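Local structure of transcriptional regulator (Corynebacterium diphtheriae, 3LMM) at residues A[40-49]-A[85-96]; A[55-63]-A[98-106]. The protein is of unproven function but is probably a DNA-binding transcriptional regulator with an AlbA-type domain and helix-turn-helix regions. All coordinates share one frame; numbering follows the deposited sequence.

Contact 1: residues A[40-49]-A[85-96]; sequences VDFKEEAGRR and IVGIEDKTGRII. With CO (cobalt (II) ion), chain E.
Phe-42 sends its ring across to Ile-88, and it is the side chain to follow outward. Its CB lies beside the backbone O of Ile-88 and CG2 of the same residue. The approach is closest at Phe-42 CG, 3.3 Å from Ile-88 CG2. That methyl sits over one face of the ring in a CH-pi contact, 27° off the normal. CD1 and CD2 both lie under it; CD1 and CE1 also pass near Glu-89 O and Gly-93 CA, while Phe-42 CE2 reaches Ile-85 CD1 at 4.1 Å. Phe-42 CG stands anti to the carbonyl carbon (chi1 -73°), which swings the ring toward helix 10-24, where Ile-22 packs on it, and Lys-33 adds a cation-pi contact.

The backbones run as parallel strands, first and last of the beta-alpha-beta unit 41-43, 62-77, 82-86. Ile-85 N gives to Asp-41 O at 2.8 Å, and Lys-43 N gives to Ile-85 O at 3.1 Å. Where the ladder ends, Lys-43 O takes two donors: Gly-87 N nearly along the C=O axis and Ile-88 N from above the carbonyl plane.

The backbone carbonyl of Phe-42 itself faces the cobalt ion, bound by Phe-42 O at 2.6 Å with Asp-41 OD1 and Asp-90 OD1, each at 2.7 Å. Asp-41 OD1 also forms a salt bridge with Arg-151, which would probably offset some of the negative charge gathered there. At the other end of the pair, poorly ordered Arg-49 bridges Glu-44 OE1 through NH1 and makes a long salt bridge from NH2 to Glu-89 OE2.

Contact 2: residues A[55-63]-A[98-106]; sequences EPGKPENPE and TELDIDWLR
Glu-99 opens the contact, laying its CB and CG against the carbonyl of Gly-57, with CG 3.3 Å from Gly-57 O; the chain bends at chi2 (-67°), and the carboxylate turns away from the partner segment. Its own backbone O receives the CA-H of Pro-59 in a nearly straight C-H...O contact. Leu-100 follows, its N tied back to Thr-98 OG1 in an ST turn. Its CA comes up to Pro-59 O, and Leu-100 CD2 rests on Asn-61 CB at 3.7 Å, while Glu-45 packs on the same leucine. Asp-101 makes the one conventional hydrogen bond across the pair: its N gives to Pro-59 O at 2.7 Å, in the carbonyl plane and on a lone pair.

Asp-101 is also the N-cap of helix 102-113, where OD1 accepts from Trp-104 N from above the carboxylate plane. In the first turn of that helix, the chi1 of Trp-104 (179°) carries the indole to the 55-63 side, where Glu-60 and Asn-61 lie over one face. Glu-60 CG stands 3.3 Å from the centroid of the five-membered ring of Trp-104 in a CH-pi contact, and the carboxylate plane is tilted only 15° from that of the indole. Asn-61 N is 3.2 Å from Trp-104 CH2; Pro-62 CA lies at the ring edge, and Ala-65 of helix 62-77 also touches this tryptophan. With a single hydrogen bond and no salt bridge between the segments, the chemistry implies a contact resting largely on van der Waals and C-H contacts, with Trp-104 contributing the most of any residue.

Contacts 1 and 2 lie about 14 Å apart, centre to centre, within the Schlafen/AlbA_2 domain region, and their segments alternate along the chain: 40-49, 55-63, 85-96, 98-106. Strand 41-43 of contact 1 leads through the loop of contact 2 into helix 62-77, which returns to strand 82-86; the second arm then runs on to helix 102-113. The two meet directly where Glu-45 OE2 probably hydrogen-bonds Thr-98 OG1 and Arg-48 O probably accepts from Glu-55 N. The parallel edge pair of the four-stranded sheet, with its cobalt site, is thus joined to contact 2, which ties together the loops leading into helices 62-77 and 102-113 and holds none of the cobalt ligands.

Contact 1: residues A[40-49]-A[85-96]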
loop_
_atom_site.group_PDB
_atom_site.type_symbol
_atom_site.label_atom_id
_atom_site.label_comp_id
_atom_site.label_asym_id
_atom_site.label_seq_id
_atom_site.Cartn_x
_atom_site.Cartn_y
_atom_site.Cartn_z
ATOM N N VAL A 40 -11.891 10.207 -24.364
ATOM C CA VAL A 40 -11.184 11.065 -23.442
ATOM C C VAL A 40 -12.160 11.483 -22.342
ATOM O O VAL A 40 -13.305 11.844 -22.607
ATOM C CB VAL A 40 -10.590 12.270 -24.180
ATOM C CG1 VAL A 40 -9.849 13.163 -23.218
ATOM C CG2 VAL A 40 -9.641 11.778 -25.266
ATOM N N ASP A 41 -11.696 11.397 -21.100
ATOM C CA ASP A 41 -12.503 11.720 -19.928
ATOM C C ASP A 41 -12.464 13.194 -19.554
ATOM O O ASP A 41 -11.439 13.687 -19.079
ATOM C CB ASP A 41 -12.012 10.881 -18.738
ATOM C CG ASP A 41 -13.076 10.689 -17.662
ATOM O OD1 ASP A 41 -14.163 11.284 -17.788
ATOM O OD2 ASP A 41 -12.830 9.934 -16.695
ATOM N N PHE A 42 -13.580 13.895 -19.761
ATOM C CA PHE A 42 -13.676 15.319 -19.404
ATOM C C PHE A 42 -14.092 15.442 -17.951
ATOM O O PHE A 42 -15.164 14.977 -17.579
ATOM C CB PHE A 42 -14.730 16.048 -20.244
ATOM C CG PHE A 42 -14.326 16.276 -21.673
ATOM C CD1 PHE A 42 -15.240 16.791 -22.589
ATOM C CD2 PHE A 42 -13.037 15.978 -22.103
ATOM C CE1 PHE A 42 -14.882 16.984 -23.916
ATOM C CE2 PHE A 42 -12.670 16.169 -23.432
ATOM C CZ PHE A 42 -13.594 16.681 -24.342
ATOM N N LYS A 43 -13.252 16.063 -17.134
ATOM C CA LYS A 43 -13.587 16.249 -15.731
ATOM C C LYS A 43 -13.355 17.680 -15.304
ATOM O O LYS A 43 -12.420 18.349 -15.753
ATOM C CB LYS A 43 -12.770 15.338 -14.824
ATOM C CG LYS A 43 -13.040 13.869 -15.036
ATOM C CD LYS A 43 -13.695 13.236 -13.832
ATOM C CE LYS A 43 -15.199 13.346 -13.880
ATOM N NZ LYS A 43 -15.773 12.659 -12.693
ATOM N N GLU A 44 -14.225 18.118 -14.409
ATOM C CA GLU A 44 -14.226 19.454 -13.866
ATOM C C GLU A 44 -13.801 19.429 -12.402
ATOM O O GLU A 44 -14.422 18.740 -11.598
ATOM C CB GLU A 44 -15.635 19.987 -13.982
ATOM C CG GLU A 44 -15.841 21.283 -13.310
ATOM C CD GLU A 44 -17.263 21.739 -13.423
ATOM O OE1 GLU A 44 -17.575 22.796 -12.832
ATOM O OE2 GLU A 44 -18.066 21.042 -14.095
ATOM N N GLU A 45 -12.753 20.174 -12.052
ATOM C CA GLU A 45 -12.281 20.203 -10.669
ATOM C C GLU A 45 -13.479 20.423 -9.769
ATOM O O GLU A 45 -14.099 21.490 -9.792
ATOM C CB GLU A 45 -11.264 21.327 -10.466
ATOM C CG GLU A 45 -10.713 21.428 -9.052
ATOM C CD GLU A 45 -9.637 22.493 -8.924
ATOM O OE1 GLU A 45 -9.241 22.812 -7.784
ATOM O OE2 GLU A 45 -9.174 23.022 -9.959
ATOM N N ALA A 46 -13.810 19.407 -8.982
ATOM C CA ALA A 46 -14.964 19.487 -8.096
ATOM C C ALA A 46 -14.778 20.492 -6.978
ATOM O O ALA A 46 -13.653 20.892 -6.679
ATOM C CB ALA A 46 -15.260 18.113 -7.506
ATOM N N GLY A 47 -15.897 20.896 -6.378
ATOM C CA GLY A 47 -15.876 21.823 -5.263
ATOM C C GLY A 47 -15.710 23.270 -5.650
ATOM O O GLY A 47 -15.288 24.098 -4.846
ATOM N N ARG A 48 -16.040 23.593 -6.887
ATOM C CA ARG A 48 -15.880 24.965 -7.314
ATOM C C ARG A 48 -17.172 25.507 -7.897
ATOM O O ARG A 48 -17.321 26.712 -8.101
ATOM C CB ARG A 48 -14.752 25.048 -8.328
ATOM C CG ARG A 48 -13.789 26.158 -8.031
ATOM C CD ARG A 48 -12.370 25.658 -8.052
ATOM N NE ARG A 48 -11.898 25.239 -9.372
ATOM C CZ ARG A 48 -11.622 26.062 -10.378
ATOM N NH1 ARG A 48 -11.776 27.368 -10.237
ATOM N NH2 ARG A 48 -11.149 25.576 -11.515
ATOM N N ARG A 49 -18.116 24.608 -8.148
ATOM C CA ARG A 49 -19.399 25.005 -8.689
ATOM C C ARG A 49 -20.319 25.535 -7.606
ATOM O O ARG A 49 -20.553 24.877 -6.588
ATOM C CB ARG A 49 -20.062 23.833 -9.406
ATOM C CG ARG A 49 -20.051 23.958 -10.922
ATOM C CD ARG A 49 -20.813 25.199 -11.410
ATOM N NE ARG A 49 -20.982 25.176 -12.858
ATOM C CZ ARG A 49 -19.974 25.221 -13.725
ATOM N NH1 ARG A 49 -18.729 25.301 -13.281
ATOM N NH2 ARG A 49 -20.204 25.154 -15.032
ATOM N N ILE A 85 -8.926 14.945 -18.940
ATOM C CA ILE A 85 -8.588 16.341 -19.070
ATOM C C ILE A 85 -9.329 17.039 -17.941
ATOM O O ILE A 85 -10.551 17.185 -18.001
ATOM C CB ILE A 85 -9.021 16.942 -20.407
ATOM C CG1 ILE A 85 -8.493 16.095 -21.558
ATOM C CG2 ILE A 85 -8.449 18.350 -20.526
ATOM C CD1 ILE A 85 -8.669 16.737 -22.932
ATOM N N VAL A 86 -8.600 17.420 -16.893
ATOM C CA VAL A 86 -9.207 18.111 -15.769
ATOM C C VAL A 86 -9.314 19.568 -16.138
ATOM O O VAL A 86 -8.341 20.166 -16.577
ATOM C CB VAL A 86 -8.363 18.013 -14.512
ATOM C CG1 VAL A 86 -8.803 19.087 -13.536
ATOM C CG2 VAL A 86 -8.522 16.638 -13.877
ATOM N N GLY A 87 -10.498 20.137 -15.960
ATOM C CA GLY A 87 -10.689 21.532 -16.304
ATOM C C GLY A 87 -11.656 21.703 -17.461
ATOM O O GLY A 87 -11.783 22.791 -18.009
ATOM N N ILE A 88 -12.325 20.621 -17.849
ATOM C CA ILE A 88 -13.308 20.681 -18.922
ATOM C C ILE A 88 -14.619 20.102 -18.417
ATOM O O ILE A 88 -14.674 18.943 -17.997
ATOM C CB ILE A 88 -12.862 19.883 -20.194
ATOM C CG1 ILE A 88 -11.913 20.716 -21.067
ATOM C CG2 ILE A 88 -14.068 19.548 -21.058
ATOM C CD1 ILE A 88 -10.587 21.034 -20.421
ATOM N N GLU A 89 -15.673 20.911 -18.455
ATOM C CA GLU A 89 -16.991 20.473 -17.998
ATOM C C GLU A 89 -17.427 19.242 -18.767
ATOM O O GLU A 89 -17.305 19.180 -19.989
ATOM C CB GLU A 89 -18.024 21.588 -18.192
ATOM C CG GLU A 89 -19.429 21.258 -17.670
ATOM C CD GLU A 89 -20.408 22.410 -17.842
ATOM O OE1 GLU A 89 -21.580 22.274 -17.425
ATOM O OE2 GLU A 89 -20.016 23.452 -18.408
ATOM N N ASP A 90 -17.951 18.268 -18.041
ATOM C CA ASP A 90 -18.408 17.028 -18.643
ATOM C C ASP A 90 -19.555 17.176 -19.647
ATOM O O ASP A 90 -20.435 18.011 -19.488
ATOM C CB ASP A 90 -18.844 16.068 -17.547
ATOM C CG ASP A 90 -19.225 14.725 -18.089
ATOM O OD1 ASP A 90 -18.357 14.095 -18.738
ATOM O OD2 ASP A 90 -20.388 14.302 -17.871
ATOM N N LYS A 91 -19.544 16.328 -20.671
ATOM C CA LYS A 91 -20.574 16.309 -21.728
ATOM C C LYS A 91 -20.655 17.568 -22.606
ATOM O O LYS A 91 -20.730 17.471 -23.835
ATOM C CB LYS A 91 -21.960 16.020 -21.123
ATOM C CG LYS A 91 -22.030 14.690 -20.379
ATOM C CD LYS A 91 -23.447 14.325 -19.971
ATOM C CE LYS A 91 -23.471 13.173 -18.961
ATOM N NZ LYS A 91 -22.774 11.929 -19.404
ATOM N N THR A 92 -20.648 18.741 -21.987
ATOM C CA THR A 92 -20.723 19.960 -22.762
ATOM C C THR A 92 -19.371 20.227 -23.415
ATOM O O THR A 92 -19.273 20.434 -24.628
ATOM C CB THR A 92 -21.080 21.145 -21.877
ATOM O OG1 THR A 92 -19.990 21.442 -20.991
ATOM C CG2 THR A 92 -22.305 20.830 -21.059
ATOM N N GLY A 93 -18.323 20.206 -22.601
ATOM C CA GLY A 93 -16.996 20.466 -23.114
ATOM C C GLY A 93 -16.557 21.892 -22.830
ATOM O O GLY A 93 -15.533 22.333 -23.336
ATOM N N ARG A 94 -17.317 22.616 -22.017
ATOM C CA ARG A 94 -16.963 23.989 -21.690
ATOM C C ARG A 94 -15.679 24.061 -20.886
ATOM O O ARG A 94 -15.506 23.311 -19.926
ATOM C CB ARG A 94 -18.093 24.636 -20.903
ATOM C CG ARG A 94 -19.313 24.904 -21.733
ATOM C CD ARG A 94 -20.479 25.348 -20.892
ATOM N NE ARG A 94 -21.608 25.657 -21.744
ATOM C CZ ARG A 94 -22.849 25.829 -21.315
ATOM N NH1 ARG A 94 -23.813 26.109 -22.190
ATOM N NH2 ARG A 94 -23.128 25.712 -20.024
ATOM N N ILE A 95 -14.780 24.963 -21.277
ATOM C CA ILE A 95 -13.511 25.119 -20.562
ATOM C C ILE A 95 -13.701 25.865 -19.234
ATOM O O ILE A 95 -14.198 26.988 -19.217
ATOM C CB ILE A 95 -12.456 25.889 -21.412
ATOM C CG1 ILE A 95 -11.913 24.995 -22.520
ATOM C CG2 ILE A 95 -11.289 26.327 -20.544
ATOM C CD1 ILE A 95 -12.537 25.254 -23.872
ATOM N N ILE A 96 -13.299 25.233 -18.133
ATOM C CA ILE A 96 -13.409 25.824 -16.807
ATOM C C ILE A 96 -12.006 26.134 -16.315
ATOM O O ILE A 96 -11.731 27.239 -15.860
ATOM C CB ILE A 96 -14.062 24.856 -15.796
ATOM C CG1 ILE A 96 -15.315 24.215 -16.395
ATOM C CG2 ILE A 96 -14.373 25.588 -14.505
ATOM C CD1 ILE A 96 -16.384 25.184 -16.855
HETATM CO CO CO E . -16.409 12.696 -17.531
#

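Contact 2: residues A[55-63]-A[98-106]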
loop_
_atom_site.group_PDB
_atom_site.type_symbol
_atom_site.label_atom_id
_atom_site.label_comp_id
_atom_site.label_asym_id
_atom_site.label_seq_id
_atom_site.Cartn_x
_atom_site.Cartn_y
_atom_site.Cartn_z
ATOM N N GLU A 55 -16.126 29.501 -8.634
ATOM C CA GLU A 55 -15.027 30.111 -7.884
ATOM C C GLU A 55 -13.663 29.880 -8.526
ATOM O O GLU A 55 -13.487 28.952 -9.313
ATOM C CB GLU A 55 -15.024 29.614 -6.433
ATOM C CG GLU A 55 -16.358 29.832 -5.668
ATOM C CD GLU A 55 -16.849 31.285 -5.639
ATOM O OE1 GLU A 55 -17.992 31.547 -6.109
ATOM O OE2 GLU A 55 -16.095 32.157 -5.140
ATOM N N PRO A 56 -12.680 30.734 -8.200
ATOM C CA PRO A 56 -11.337 30.601 -8.767
ATOM C C PRO A 56 -10.654 29.376 -8.198
ATOM O O PRO A 56 -10.906 29.002 -7.057
ATOM C CB PRO A 56 -10.661 31.909 -8.364
ATOM C CG PRO A 56 -11.282 32.216 -7.067
ATOM C CD PRO A 56 -12.744 31.859 -7.254
ATOM N N GLY A 57 -9.812 28.738 -9.002
ATOM C CA GLY A 57 -9.125 27.542 -8.550
ATOM C C GLY A 57 -7.871 27.843 -7.764
ATOM O O GLY A 57 -7.178 28.819 -8.045
ATOM N N LYS A 58 -7.590 27.002 -6.770
ATOM C CA LYS A 58 -6.408 27.149 -5.917
ATOM C C LYS A 58 -5.382 26.063 -6.284
ATOM O O LYS A 58 -5.707 25.099 -6.987
ATOM C CB LYS A 58 -6.799 26.982 -4.449
ATOM C CG LYS A 58 -7.835 27.960 -3.942
ATOM C CD LYS A 58 -7.252 29.342 -3.755
ATOM C CE LYS A 58 -8.268 30.266 -3.102
ATOM N NZ LYS A 58 -7.760 31.659 -2.977
ATOM N N PRO A 59 -4.128 26.201 -5.812
ATOM C CA PRO A 59 -3.121 25.186 -6.137
ATOM C C PRO A 59 -3.413 23.840 -5.478
ATOM O O PRO A 59 -3.088 22.796 -6.031
ATOM C CB PRO A 59 -1.825 25.821 -5.641
ATOM C CG PRO A 59 -2.278 26.625 -4.472
ATOM C CD PRO A 59 -3.540 27.283 -5.000
ATOM N N GLU A 60 -4.023 23.874 -4.297
ATOM C CA GLU A 60 -4.365 22.659 -3.562
ATOM C C GLU A 60 -5.871 22.531 -3.289
ATOM O O GLU A 60 -6.552 23.529 -3.047
ATOM C CB GLU A 60 -3.615 22.630 -2.242
ATOM C CG GLU A 60 -2.153 22.367 -2.382
ATOM C CD GLU A 60 -1.460 22.464 -1.045
ATOM O OE1 GLU A 60 -2.042 22.014 -0.034
ATOM O OE2 GLU A 60 -0.325 22.975 -0.999
ATOM N N ASN A 61 -6.385 21.302 -3.310
ATOM C CA ASN A 61 -7.810 21.075 -3.081
ATOM C C ASN A 61 -8.143 19.606 -2.790
ATOM O O ASN A 61 -8.584 18.876 -3.680
ATOM C CB ASN A 61 -8.595 21.537 -4.308
ATOM C CG ASN A 61 -10.083 21.311 -4.170
ATOM O OD1 ASN A 61 -10.848 21.610 -5.086
ATOM N ND2 ASN A 61 -10.505 20.783 -3.021
ATOM N N PRO A 62 -7.974 19.168 -1.532
ATOM C CA PRO A 62 -8.264 17.779 -1.161
ATOM C C PRO A 62 -9.588 17.205 -1.654
ATOM O O PRO A 62 -9.640 16.052 -2.060
ATOM C CB PRO A 62 -8.159 17.801 0.362
ATOM C CG PRO A 62 -8.558 19.186 0.695
ATOM C CD PRO A 62 -7.796 19.992 -0.326
ATOM N N GLU A 63 -10.658 17.985 -1.618
ATOM C CA GLU A 63 -11.938 17.472 -2.087
ATOM C C GLU A 63 -11.814 17.080 -3.554
ATOM O O GLU A 63 -12.276 16.021 -3.959
ATOM C CB GLU A 63 -13.038 18.523 -1.936
ATOM C CG GLU A 63 -14.441 18.030 -2.303
ATOM C CD GLU A 63 -15.444 19.167 -2.459
ATOM O OE1 GLU A 63 -16.662 18.887 -2.582
ATOM O OE2 GLU A 63 -15.008 20.343 -2.469
ATOM N N THR A 98 -8.166 24.852 -14.200
ATOM C CA THR A 98 -7.762 24.400 -12.887
ATOM C C THR A 98 -6.340 24.851 -12.595
ATOM O O THR A 98 -5.489 24.846 -13.478
ATOM C CB THR A 98 -7.892 22.862 -12.765
ATOM O OG1 THR A 98 -7.219 22.415 -11.584
ATOM C CG2 THR A 98 -7.306 22.187 -13.986
ATOM N N GLU A 99 -6.101 25.253 -11.351
ATOM C CA GLU A 99 -4.799 25.744 -10.939
ATOM C C GLU A 99 -4.102 24.765 -10.009
ATOM O O GLU A 99 -3.089 25.091 -9.390
ATOM C CB GLU A 99 -4.968 27.095 -10.245
ATOM C CG GLU A 99 -5.869 28.063 -11.009
ATOM C CD GLU A 99 -5.270 28.516 -12.331
ATOM O OE1 GLU A 99 -6.022 28.564 -13.343
ATOM O OE2 GLU A 99 -4.054 28.841 -12.358
ATOM N N LEU A 100 -4.652 23.562 -9.913
ATOM C CA LEU A 100 -4.088 22.537 -9.046
ATOM C C LEU A 100 -2.610 22.321 -9.350
ATOM O O LEU A 100 -2.209 22.225 -10.502
ATOM C CB LEU A 100 -4.870 21.226 -9.216
ATOM C CG LEU A 100 -6.331 21.258 -8.756
ATOM C CD1 LEU A 100 -7.103 20.117 -9.369
ATOM C CD2 LEU A 100 -6.395 21.207 -7.233
ATOM N N ASP A 101 -1.790 22.257 -8.314
ATOM C CA ASP A 101 -0.374 22.044 -8.525
ATOM C C ASP A 101 -0.155 20.601 -8.958
ATOM O O ASP A 101 -0.682 19.670 -8.348
ATOM C CB ASP A 101 0.402 22.335 -7.243
ATOM C CG ASP A 101 1.893 22.149 -7.411
ATOM O OD1 ASP A 101 2.487 21.390 -6.609
ATOM O OD2 ASP A 101 2.470 22.768 -8.336
ATOM N N ILE A 102 0.629 20.422 -10.016
ATOM C CA ILE A 102 0.913 19.092 -10.540
ATOM C C ILE A 102 1.465 18.150 -9.477
ATOM O O ILE A 102 0.869 17.107 -9.183
ATOM C CB ILE A 102 1.934 19.144 -11.682
ATOM C CG1 ILE A 102 1.436 20.069 -12.790
ATOM C CG2 ILE A 102 2.141 17.741 -12.250
ATOM C CD1 ILE A 102 0.285 19.494 -13.572
ATOM N N ASP A 103 2.617 18.510 -8.921
ATOM C CA ASP A 103 3.249 17.682 -7.904
ATOM C C ASP A 103 2.283 17.367 -6.770
ATOM O O ASP A 103 2.187 16.220 -6.325
ATOM C CB ASP A 103 4.502 18.367 -7.346
ATOM C CG ASP A 103 5.610 18.469 -8.372
ATOM O OD1 ASP A 103 5.923 17.438 -9.007
ATOM O OD2 ASP A 103 6.172 19.573 -8.549
ATOM N N TRP A 104 1.560 18.381 -6.310
ATOM C CA TRP A 104 0.608 18.172 -5.231
ATOM C C TRP A 104 -0.425 17.112 -5.622
ATOM O O TRP A 104 -0.614 16.127 -4.910
ATOM C CB TRP A 104 -0.106 19.474 -4.901
ATOM C CG TRP A 104 -1.107 19.297 -3.809
ATOM C CD1 TRP A 104 -0.882 19.373 -2.465
ATOM C CD2 TRP A 104 -2.488 18.959 -3.968
ATOM N NE1 TRP A 104 -2.040 19.104 -1.779
ATOM C CE2 TRP A 104 -3.041 18.845 -2.678
ATOM C CE3 TRP A 104 -3.310 18.738 -5.082
ATOM C CZ2 TRP A 104 -4.378 18.523 -2.468
ATOM C CZ3 TRP A 104 -4.636 18.421 -4.871
ATOM C CH2 TRP A 104 -5.156 18.315 -3.574
ATOM N N LEU A 105 -1.092 17.331 -6.751
ATOM C CA LEU A 105 -2.090 16.400 -7.236
ATOM C C LEU A 105 -1.498 15.009 -7.508
ATOM O O LEU A 105 -2.079 14.003 -7.113
ATOM C CB LEU A 105 -2.755 16.955 -8.502
ATOM C CG LEU A 105 -3.818 16.079 -9.195
ATOM C CD1 LEU A 105 -4.875 15.687 -8.189
ATOM C CD2 LEU A 105 -4.436 16.823 -10.370
ATOM N N ARG A 106 -0.350 14.931 -8.175
ATOM C CA ARG A 106 0.236 13.626 -8.431
ATOM C C ARG A 106 0.418 12.889 -7.106
ATOM O O ARG A 106 -0.119 11.793 -6.914
ATOM C CB ARG A 106 1.578 13.760 -9.148
ATOM C CG ARG A 106 1.514 13.384 -10.629
ATOM C CD ARG A 106 2.828 13.660 -11.355
ATOM N NE ARG A 106 3.936 12.883 -10.803
ATOM C CZ ARG A 106 4.124 11.584 -11.016
ATOM N NH1 ARG A 106 5.160 10.968 -10.466
ATOM N NH2 ARG A 106 3.285 10.906 -11.788
#